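Long-range contacts in actin-related protein 8 (Homo sapiens, PDB 4FO0), which binds ATP with low basal ATPase activity, helps organise mitotic chromosomes and is a proposed core component of the INO80 chromatin-remodelling complex: residues L570-R575 and R583-R588; A115-C120 and E333-H338; V283-Y288 and A365-V370. All coordinates share one frame; numbering follows the deposited sequence.

Contact 1. Residues L570-R575 and R583-R588; sequences LWIYQR and RMLRER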
loop_
_atom_site.group_PDB
_atom_site.type_symbol
_atom_site.label_atom_id
_atom_site.label_comp_id
_atom_site.label_asym_id
_atom_site.label_seq_id
_atom_site.Cartn_x
_atom_site.Cartn_y
_atom_site.Cartn_z
ATOM N N LEU A 570 11.459 11.945 22.835
ATOM C CA LEU A 570 11.780 10.967 21.800
ATOM C C LEU A 570 12.808 11.471 20.796
ATOM O O LEU A 570 13.553 10.680 20.236
ATOM C CB LEU A 570 10.518 10.505 21.070
ATOM C CG LEU A 570 9.444 9.822 21.927
ATOM C CD1 LEU A 570 8.231 9.417 21.090
ATOM C CD2 LEU A 570 10.012 8.621 22.658
ATOM N N TRP A 571 12.860 12.784 20.587
ATOM C CA TRP A 571 13.729 13.361 19.556
ATOM C C TRP A 571 15.176 12.917 19.655
ATOM O O TRP A 571 15.780 12.946 20.724
ATOM C CB TRP A 571 13.653 14.890 19.552
ATOM C CG TRP A 571 12.280 15.388 19.290
ATOM C CD1 TRP A 571 11.412 15.901 20.199
ATOM C CD2 TRP A 571 11.593 15.388 18.032
ATOM N NE1 TRP A 571 10.226 16.239 19.586
ATOM C CE2 TRP A 571 10.312 15.934 18.255
ATOM C CE3 TRP A 571 11.936 14.981 16.743
ATOM C CZ2 TRP A 571 9.373 16.080 17.236
ATOM C CZ3 TRP A 571 11.004 15.134 15.731
ATOM C CH2 TRP A 571 9.739 15.673 15.983
ATOM N N ILE A 572 15.725 12.499 18.525
ATOM C CA ILE A 572 17.144 12.234 18.437
ATOM C C ILE A 572 17.730 13.313 17.566
ATOM O O ILE A 572 17.259 13.532 16.452
ATOM C CB ILE A 572 17.429 10.872 17.807
ATOM C CG1 ILE A 572 16.860 9.751 18.680
ATOM C CG2 ILE A 572 18.920 10.694 17.598
ATOM C CD1 ILE A 572 17.004 8.371 18.070
ATOM N N TYR A 573 18.756 13.991 18.072
ATOM C CA TYR A 573 19.317 15.144 17.382
ATOM C C TYR A 573 20.608 14.817 16.672
ATOM O O TYR A 573 21.283 13.840 17.001
ATOM C CB TYR A 573 19.494 16.322 18.351
ATOM C CG TYR A 573 18.167 16.849 18.856
ATOM C CD1 TYR A 573 17.438 17.773 18.106
ATOM C CD2 TYR A 573 17.616 16.390 20.058
ATOM C CE1 TYR A 573 16.200 18.249 18.545
ATOM C CE2 TYR A 573 16.377 16.860 20.509
ATOM C CZ TYR A 573 15.677 17.793 19.745
ATOM O OH TYR A 573 14.455 18.271 20.167
ATOM N N GLN A 574 20.938 15.647 15.687
ATOM C CA GLN A 574 22.104 15.427 14.844
ATOM C C GLN A 574 23.370 15.035 15.585
ATOM O O GLN A 574 24.026 14.054 15.222
ATOM C CB GLN A 574 22.402 16.667 14.027
ATOM C CG GLN A 574 21.516 16.873 12.842
ATOM C CD GLN A 574 22.212 17.699 11.779
ATOM O OE1 GLN A 574 23.417 17.552 11.559
ATOM N NE2 GLN A 574 21.466 18.581 11.122
ATOM N N ARG A 575 23.734 15.806 16.606
ATOM C CA ARG A 575 25.022 15.583 17.242
ATOM C C ARG A 575 25.049 14.312 18.077
ATOM O O ARG A 575 26.051 13.597 18.087
ATOM C CB ARG A 575 25.494 16.796 18.041
ATOM C CG ARG A 575 27.021 16.910 18.062
ATOM C CD ARG A 575 27.488 18.267 18.552
ATOM N NE ARG A 575 27.094 18.514 19.936
ATOM C CZ ARG A 575 27.934 18.867 20.903
ATOM N NH1 ARG A 575 29.226 19.022 20.640
ATOM N NH2 ARG A 575 27.482 19.072 22.133
ATOM N N ARG A 583 23.166 3.754 18.916
ATOM C CA ARG A 583 22.960 3.698 20.349
ATOM C C ARG A 583 21.723 4.518 20.734
ATOM O O ARG A 583 21.033 4.202 21.701
ATOM C CB ARG A 583 24.200 4.233 21.056
ATOM C CG ARG A 583 24.288 3.895 22.527
ATOM C CD ARG A 583 25.057 4.986 23.247
ATOM N NE ARG A 583 25.608 4.541 24.522
ATOM C CZ ARG A 583 26.051 5.368 25.464
ATOM N NH1 ARG A 583 25.988 6.680 25.271
ATOM N NH2 ARG A 583 26.544 4.886 26.600
ATOM N N MET A 584 21.436 5.561 19.961
ATOM C CA MET A 584 20.331 6.455 20.280
ATOM C C MET A 584 19.001 5.746 20.151
ATOM O O MET A 584 18.126 5.878 21.003
ATOM C CB MET A 584 20.356 7.677 19.373
ATOM C CG MET A 584 21.691 8.403 19.375
ATOM S SD MET A 584 22.000 9.231 20.947
ATOM C CE MET A 584 20.695 8.562 21.978
ATOM N N LEU A 585 18.864 4.977 19.081
ATOM C CA LEU A 585 17.653 4.209 18.839
ATOM C C LEU A 585 17.436 3.182 19.939
ATOM O O LEU A 585 16.326 3.043 20.453
ATOM C CB LEU A 585 17.718 3.546 17.462
ATOM C CG LEU A 585 17.778 4.602 16.351
ATOM C CD1 LEU A 585 18.312 4.041 15.057
ATOM C CD2 LEU A 585 16.411 5.240 16.138
ATOM N N ARG A 586 18.493 2.465 20.308
ATOM C CA ARG A 586 18.377 1.508 21.401
ATOM C C ARG A 586 17.933 2.192 22.686
ATOM O O ARG A 586 17.063 1.689 23.396
ATOM C CB ARG A 586 19.679 0.733 21.610
ATOM C CG ARG A 586 19.796 -0.461 20.679
ATOM C CD ARG A 586 20.948 -1.364 21.044
ATOM N NE ARG A 586 22.236 -0.693 20.895
ATOM C CZ ARG A 586 22.930 -0.638 19.761
ATOM N NH1 ARG A 586 24.098 -0.005 19.737
ATOM N NH2 ARG A 586 22.460 -1.210 18.655
ATOM N N GLU A 587 18.517 3.349 22.977
ATOM C CA GLU A 587 18.163 4.072 24.191
ATOM C C GLU A 587 16.777 4.686 24.103
ATOM O O GLU A 587 15.959 4.522 25.000
ATOM C CB GLU A 587 19.174 5.181 24.487
ATOM C CG GLU A 587 20.547 4.704 24.942
ATOM C CD GLU A 587 21.546 5.850 25.056
ATOM O OE1 GLU A 587 21.108 7.019 25.154
ATOM O OE2 GLU A 587 22.769 5.585 25.035
ATOM N N ARG A 588 16.510 5.374 23.002
ATOM C CA ARG A 588 15.465 6.385 22.998
ATOM C C ARG A 588 14.275 6.133 22.074
ATOM O O ARG A 588 13.448 7.022 21.863
ATOM C CB ARG A 588 16.095 7.739 22.669
ATOM C CG ARG A 588 15.259 8.913 23.076
ATOM C CD ARG A 588 15.944 10.183 22.698
ATOM N NE ARG A 588 17.203 10.357 23.409
ATOM C CZ ARG A 588 18.035 11.364 23.176
ATOM N NH1 ARG A 588 17.729 12.269 22.255
ATOM N NH2 ARG A 588 19.169 11.467 23.849
HETATM O O HOH W 1 12.804 8.025 19.247
#
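R588 reaches back to W571 and I572 with CG anti to its backbone N (chi1 -160°) and a bend at chi3 (-64°) that turns NE out of the otherwise extended chain. The guanidinium meets the W571 carbonyl edge-on: NH1 donates to W571 O at 2.6 Å, with the oxygen close to the guanidinium plane and the donor in the carbonyl plane. The same NH1 forms a salt bridge with E576, whose carboxylate also accepts from Y573 N, so this arginine and its carboxylate partner both grip the backbone where the strand passes into helix 574-580. One residue before W571, a water donates to L570 O and to R588 O, each at 2.9 Å, and links the two backbones. The apolar part belongs to I572. Its CD1 lies 3.7 Å from M584 CB and 3.7 Å from L585 CD2, the leucine chain crossing it at about a right angle. R588 runs past the isoleucine in the opposite direction, with I572 CG1 4.1 Å from R588 CD. Strand 572-573 pairs antiparallel with strand 229-234 through I572 and I230, while W571 packs on V231 and I202 and makes a cation-pi contact with R200. Helix 583-588, whose L585 also touches W577 of helix 574-580 and the C-terminal W593, thus packs against strand 572-573.

Contact 2. Residues A115-C120 and E333-H338; sequences AILDHC and EFQIRH
L117 and D118 of the edge strand meet Q335 and R337 over one face of a three-stranded antiparallel sheet, above A343 of the middle strand 343-350, which runs between strands 115-118 and 330-336. Between the two segments the contact is made by side chains. The van der Waals part is carried by L117: its CD1 presses on the amide end of Q335, nearest NE2 at 3.3 Å, the two side chains crossing at about a right angle. The same methyl lies 4.0 Å from R337 NH2, at an oblique approach to the guanidinium. The charged part is a long salt bridge, D118 OD2 to R337 NH2 at 3.8 Å. The oxygen sits at the edge of the guanidinium, near its plane, but the carboxylate plane is turned 54° from it. Hydrogen bonds hold the arginine from other directions. R337 NE donates to Q335 OE1 at 2.9 Å (N-H...O 156°), from a position tilted out of the amide plane, and NH1 binds S121 O. A chi3 near anti (161°) carries NE out to the glutamine oxygen. L117 and D118 both face A343 in a classic beta bulge, which lets these consecutive residues turn toward the same neighbour. An alanine in place of R337 would probably leave D118 without its charged mate and Q335 OE1 and S121 O without this donor, with the glutamine amide freer to turn. At this solvent-facing site the chemistry suggests a loosely paired charge, the arginine probably being fixed more by Q335 OE1 and S121 O than by the more distant carboxylate.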
loop_
_atom_site.group_PDB
_atom_site.type_symbol
_atom_site.label_atom_id
_atom_site.label_comp_id
_atom_site.label_asym_id
_atom_site.label_seq_id
_atom_site.Cartn_x
_atom_site.Cartn_y
_atom_site.Cartn_z
ATOM N N ALA A 115 -14.576 3.270 -29.199
ATOM C CA ALA A 115 -14.912 4.492 -29.891
ATOM C C ALA A 115 -13.818 5.490 -29.533
ATOM O O ALA A 115 -13.183 5.352 -28.483
ATOM C CB ALA A 115 -16.255 4.994 -29.417
ATOM N N ILE A 116 -13.564 6.483 -30.388
ATOM C CA ILE A 116 -12.652 7.543 -29.964
ATOM C C ILE A 116 -13.419 8.745 -29.404
ATOM O O ILE A 116 -14.413 9.201 -29.977
ATOM C CB ILE A 116 -11.561 7.962 -31.016
ATOM C CG1 ILE A 116 -12.017 9.162 -31.812
ATOM C CG2 ILE A 116 -11.122 6.793 -31.935
ATOM C CD1 ILE A 116 -12.948 8.783 -32.902
ATOM N N LEU A 117 -12.977 9.216 -28.243
ATOM C CA LEU A 117 -13.592 10.367 -27.607
ATOM C C LEU A 117 -12.917 11.625 -28.121
ATOM O O LEU A 117 -13.539 12.676 -28.209
ATOM C CB LEU A 117 -13.420 10.289 -26.099
ATOM C CG LEU A 117 -14.172 9.183 -25.369
ATOM C CD1 LEU A 117 -14.072 9.411 -23.869
ATOM C CD2 LEU A 117 -15.616 9.167 -25.822
ATOM N N ASP A 118 -11.638 11.490 -28.469
ATOM C CA ASP A 118 -10.792 12.608 -28.875
ATOM C C ASP A 118 -9.648 12.122 -29.745
ATOM O O ASP A 118 -9.126 11.038 -29.540
ATOM C CB ASP A 118 -10.202 13.323 -27.659
ATOM C CG ASP A 118 -11.040 14.505 -27.206
ATOM O OD1 ASP A 118 -10.966 15.567 -27.868
ATOM O OD2 ASP A 118 -11.757 14.372 -26.185
ATOM N N HIS A 119 -9.260 12.925 -30.721
ATOM C CA HIS A 119 -8.206 12.537 -31.621
ATOM C C HIS A 119 -6.948 12.275 -30.865
ATOM O O HIS A 119 -6.225 11.300 -31.134
ATOM C CB HIS A 119 -7.970 13.620 -32.655
ATOM C CG HIS A 119 -6.869 13.302 -33.622
ATOM N ND1 HIS A 119 -5.683 13.910 -33.581
ATOM C CD2 HIS A 119 -6.808 12.398 -34.669
ATOM C CE1 HIS A 119 -4.900 13.427 -34.550
ATOM N NE2 HIS A 119 -5.591 12.503 -35.217
ATOM N N CYS A 120 -6.660 13.140 -29.908
ATOM C CA CYS A 120 -5.516 12.950 -29.042
ATOM C C CYS A 120 -5.972 12.716 -27.617
ATOM O O CYS A 120 -6.993 13.233 -27.191
ATOM C CB CYS A 120 -4.589 14.157 -29.120
ATOM S SG CYS A 120 -3.537 14.143 -30.583
ATOM N N GLU A 333 -18.213 0.647 -18.998
ATOM C CA GLU A 333 -17.333 1.247 -19.980
ATOM C C GLU A 333 -16.154 1.861 -19.268
ATOM O O GLU A 333 -16.253 2.243 -18.102
ATOM C CB GLU A 333 -18.066 2.300 -20.798
ATOM C CG GLU A 333 -18.455 3.533 -20.007
ATOM C CD GLU A 333 -19.388 4.447 -20.790
ATOM O OE1 GLU A 333 -19.628 5.589 -20.320
ATOM O OE2 GLU A 333 -19.877 4.013 -21.869
ATOM N N PHE A 334 -15.031 1.937 -19.966
ATOM C CA PHE A 334 -13.868 2.599 -19.411
ATOM C C PHE A 334 -13.102 3.323 -20.502
ATOM O O PHE A 334 -13.238 3.002 -21.689
ATOM C CB PHE A 334 -12.971 1.592 -18.680
ATOM C CG PHE A 334 -12.321 0.564 -19.578
ATOM C CD1 PHE A 334 -12.985 -0.603 -19.921
ATOM C CD2 PHE A 334 -11.029 0.750 -20.049
ATOM C CE1 PHE A 334 -12.379 -1.563 -20.742
ATOM C CE2 PHE A 334 -10.412 -0.206 -20.866
ATOM C CZ PHE A 334 -11.084 -1.368 -21.205
ATOM N N GLN A 335 -12.299 4.297 -20.091
ATOM C CA GLN A 335 -11.470 5.067 -21.017
ATOM C C GLN A 335 -10.009 4.634 -21.022
ATOM O O GLN A 335 -9.499 4.106 -20.038
ATOM C CB GLN A 335 -11.523 6.547 -20.655
ATOM C CG GLN A 335 -12.896 7.169 -20.768
ATOM C CD GLN A 335 -12.852 8.677 -20.613
ATOM O OE1 GLN A 335 -11.778 9.278 -20.550
ATOM N NE2 GLN A 335 -14.022 9.298 -20.552
ATOM N N ILE A 336 -9.328 4.864 -22.134
ATOM C CA ILE A 336 -7.877 4.863 -22.108
ATOM C C ILE A 336 -7.390 6.170 -22.719
ATOM O O ILE A 336 -7.782 6.526 -23.815
ATOM C CB ILE A 336 -7.261 3.694 -22.869
ATOM C CG1 ILE A 336 -7.879 2.360 -22.425
ATOM C CG2 ILE A 336 -5.754 3.693 -22.643
ATOM C CD1 ILE A 336 -7.196 1.123 -23.050
ATOM N N ARG A 337 -6.557 6.893 -21.984
ATOM C CA ARG A 337 -5.970 8.131 -22.467
ATOM C C ARG A 337 -4.455 8.068 -22.308
ATOM O O ARG A 337 -3.863 8.817 -21.531
ATOM C CB ARG A 337 -6.535 9.322 -21.697
ATOM C CG ARG A 337 -8.038 9.455 -21.827
ATOM C CD ARG A 337 -8.539 10.736 -21.181
ATOM N NE ARG A 337 -9.865 11.114 -21.667
ATOM C CZ ARG A 337 -10.079 11.964 -22.671
ATOM N NH1 ARG A 337 -9.055 12.528 -23.294
ATOM N NH2 ARG A 337 -11.317 12.254 -23.055
ATOM N N HIS A 338 -3.826 7.172 -23.053
ATOM C CA HIS A 338 -2.383 7.055 -22.990
ATOM C C HIS A 338 -1.690 8.009 -23.927
ATOM O O HIS A 338 -2.243 8.407 -24.948
ATOM C CB HIS A 338 -1.964 5.629 -23.296
ATOM C CG HIS A 338 -2.342 4.667 -22.219
ATOM N ND1 HIS A 338 -2.177 3.303 -22.341
ATOM C CD2 HIS A 338 -2.878 4.879 -20.993
ATOM C CE1 HIS A 338 -2.600 2.717 -21.236
ATOM N NE2 HIS A 338 -3.036 3.648 -20.405
#

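Contact 3. Residues V283-Y288 and A365-V370; sequences VSRCFY and ATFGIV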
loop_
_atom_site.group_PDB
_atom_site.type_symbol
_atom_site.label_atom_id
_atom_site.label_comp_id
_atom_site.label_asym_id
_atom_site.label_seq_id
_atom_site.Cartn_x
_atom_site.Cartn_y
_atom_site.Cartn_z
ATOM N N VAL A 283 -4.132 -8.016 -6.301
ATOM C CA VAL A 283 -5.517 -7.957 -6.741
ATOM C C VAL A 283 -5.657 -7.383 -8.151
ATOM O O VAL A 283 -6.453 -7.861 -8.950
ATOM C CB VAL A 283 -6.337 -7.088 -5.813
ATOM C CG1 VAL A 283 -7.785 -7.013 -6.317
ATOM C CG2 VAL A 283 -6.265 -7.638 -4.420
ATOM N N SER A 284 -4.903 -6.333 -8.438
ATOM C CA SER A 284 -4.967 -5.711 -9.746
ATOM C C SER A 284 -4.565 -6.712 -10.828
ATOM O O SER A 284 -5.161 -6.752 -11.886
ATOM C CB SER A 284 -4.071 -4.470 -9.812
ATOM O OG SER A 284 -4.654 -3.397 -9.091
ATOM N N ARG A 285 -3.550 -7.519 -10.561
ATOM C CA ARG A 285 -3.035 -8.430 -11.568
ATOM C C ARG A 285 -4.058 -9.545 -11.744
ATOM O O ARG A 285 -4.391 -9.944 -12.861
ATOM C CB ARG A 285 -1.682 -8.984 -11.126
ATOM C CG ARG A 285 -1.059 -9.997 -12.077
ATOM C CD ARG A 285 -0.165 -10.987 -11.307
ATOM N NE ARG A 285 0.575 -10.290 -10.262
ATOM C CZ ARG A 285 0.547 -10.573 -8.963
ATOM N NH1 ARG A 285 -0.175 -11.581 -8.480
ATOM N NH2 ARG A 285 1.270 -9.830 -8.140
ATOM N N CYS A 286 -4.579 -10.016 -10.620
ATOM C CA CYS A 286 -5.586 -11.062 -10.618
ATOM C C CYS A 286 -6.823 -10.645 -11.427
ATOM O O CYS A 286 -7.282 -11.379 -12.320
ATOM C CB CYS A 286 -5.956 -11.396 -9.175
ATOM S SG CYS A 286 -7.212 -12.658 -8.963
ATOM N N PHE A 287 -7.348 -9.466 -11.111
ATOM C CA PHE A 287 -8.462 -8.891 -11.852
ATOM C C PHE A 287 -8.182 -8.821 -13.357
ATOM O O PHE A 287 -9.041 -9.113 -14.179
ATOM C CB PHE A 287 -8.795 -7.501 -11.322
ATOM C CG PHE A 287 -10.091 -6.959 -11.846
ATOM C CD1 PHE A 287 -11.246 -7.739 -11.819
ATOM C CD2 PHE A 287 -10.168 -5.676 -12.355
ATOM C CE1 PHE A 287 -12.450 -7.251 -12.302
ATOM C CE2 PHE A 287 -11.371 -5.173 -12.834
ATOM C CZ PHE A 287 -12.517 -5.963 -12.808
ATOM N N TYR A 288 -6.973 -8.430 -13.715
ATOM C CA TYR A 288 -6.582 -8.450 -15.105
ATOM C C TYR A 288 -6.722 -9.845 -15.707
ATOM O O TYR A 288 -7.294 -10.025 -16.779
ATOM C CB TYR A 288 -5.141 -7.949 -15.262
ATOM C CG TYR A 288 -4.626 -8.057 -16.678
ATOM C CD1 TYR A 288 -5.322 -7.475 -17.741
ATOM C CD2 TYR A 288 -3.447 -8.735 -16.958
ATOM C CE1 TYR A 288 -4.856 -7.578 -19.051
ATOM C CE2 TYR A 288 -2.969 -8.834 -18.252
ATOM C CZ TYR A 288 -3.674 -8.254 -19.295
ATOM O OH TYR A 288 -3.182 -8.364 -20.570
ATOM N N ALA A 365 -3.834 -18.006 -2.329
ATOM C CA ALA A 365 -3.251 -19.014 -3.204
ATOM C C ALA A 365 -3.659 -18.687 -4.638
ATOM O O ALA A 365 -3.014 -19.098 -5.600
ATOM C CB ALA A 365 -3.733 -20.389 -2.817
ATOM N N THR A 366 -4.753 -17.945 -4.760
ATOM C CA THR A 366 -5.317 -17.570 -6.052
ATOM C C THR A 366 -4.307 -16.789 -6.879
ATOM O O THR A 366 -4.351 -16.798 -8.110
ATOM C CB THR A 366 -6.591 -16.706 -5.857
ATOM O OG1 THR A 366 -7.517 -17.411 -5.033
ATOM C CG2 THR A 366 -7.259 -16.393 -7.167
ATOM N N PHE A 367 -3.396 -16.107 -6.190
ATOM C CA PHE A 367 -2.360 -15.307 -6.845
ATOM C C PHE A 367 -1.372 -16.148 -7.622
ATOM O O PHE A 367 -0.688 -15.633 -8.503
ATOM C CB PHE A 367 -1.641 -14.408 -5.833
ATOM C CG PHE A 367 -2.522 -13.346 -5.270
ATOM C CD1 PHE A 367 -3.473 -12.734 -6.077
ATOM C CD2 PHE A 367 -2.448 -12.989 -3.945
ATOM C CE1 PHE A 367 -4.314 -11.756 -5.564
ATOM C CE2 PHE A 367 -3.284 -12.012 -3.427
ATOM C CZ PHE A 367 -4.215 -11.392 -4.233
ATOM N N GLY A 368 -1.318 -17.440 -7.298
ATOM C CA GLY A 368 -0.445 -18.388 -7.965
ATOM C C GLY A 368 1.032 -18.125 -7.741
ATOM O O GLY A 368 1.848 -18.433 -8.598
ATOM N N ILE A 369 1.379 -17.549 -6.593
ATOM C CA ILE A 369 2.776 -17.278 -6.275
ATOM C C ILE A 369 3.406 -18.513 -5.648
ATOM O O ILE A 369 2.913 -19.039 -4.656
ATOM C CB ILE A 369 2.928 -16.067 -5.330
ATOM C CG1 ILE A 369 2.318 -14.813 -5.969
ATOM C CG2 ILE A 369 4.384 -15.814 -5.022
ATOM C CD1 ILE A 369 1.901 -13.744 -4.951
ATOM N N VAL A 370 4.492 -18.983 -6.244
ATOM C CA VAL A 370 5.102 -20.232 -5.820
ATOM C C VAL A 370 6.573 -20.045 -5.486
ATOM O O VAL A 370 7.332 -19.423 -6.245
ATOM C CB VAL A 370 4.965 -21.312 -6.909
ATOM C CG1 VAL A 370 5.633 -22.592 -6.482
ATOM C CG2 VAL A 370 3.495 -21.567 -7.216
#
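V283, one turn into helix 280-293, meets the F367 ring with its backbone as well as its side chain: V283 N is 3.8 Å from F367 CE1, and V283 CG2 is 4.3 Å from F367 CZ. R285 follows with its CG anti to the backbone N (chi1 178°), the chain later bending at chi3, and crosses F367 obliquely. NH1 comes within 4.1 Å of F367 CB, the guanidinium plane standing almost perpendicular to the ring, 83° apart. The arginine's polar bonds lie to other partners: NH2 forms a salt bridge with D282 and NE donates to L61 O. C286 then brings CB against the rim of the same ring, in its plane, 4.0 Å from F367 CE1. Its SG touches T366 CG2 at 4.1 Å, while T366 OG1 is turned to Y363 O. F367 thus packs against the side of the helix at V283 and C286, with R285 NH1 near its CB. Beyond the phenylalanine the chain turns at G368, which has a positive phi, and G368 O accepts from S71 OG of helix 71-88. The V283 side chain lies about 7 Å from the bound ATP and about 7 Å from the side chain of V253, an ATP-binding residue. A helix whose start lies near the ATP, with a 3-10 turn on its flank, is consistent with the wall of the nucleotide cleft in the actin fold, set back from direct ATP contact.

In the fold
From the N terminus, the first segment reached is strand 115-118, the opening arm of contact 2, followed by helix 280-293, where contact 3 opens. Contact 2 closes at 333-338 and contact 3 at 365-370, so the two loops cross. Their nearest atoms are about 9 Å apart: contact 2 ties the outer strands of the three-stranded sheet, contact 3 the helix near the ATP to the loop after helix 353-359. Contact 1 follows in series, closing a short, mostly helical connection of seven residues near the C terminus and joining the last helix to the sheet that holds strands 572-573 and 229-234. Across the chain's centre from both, it lies about 54 Å from contact 2, centre to centre.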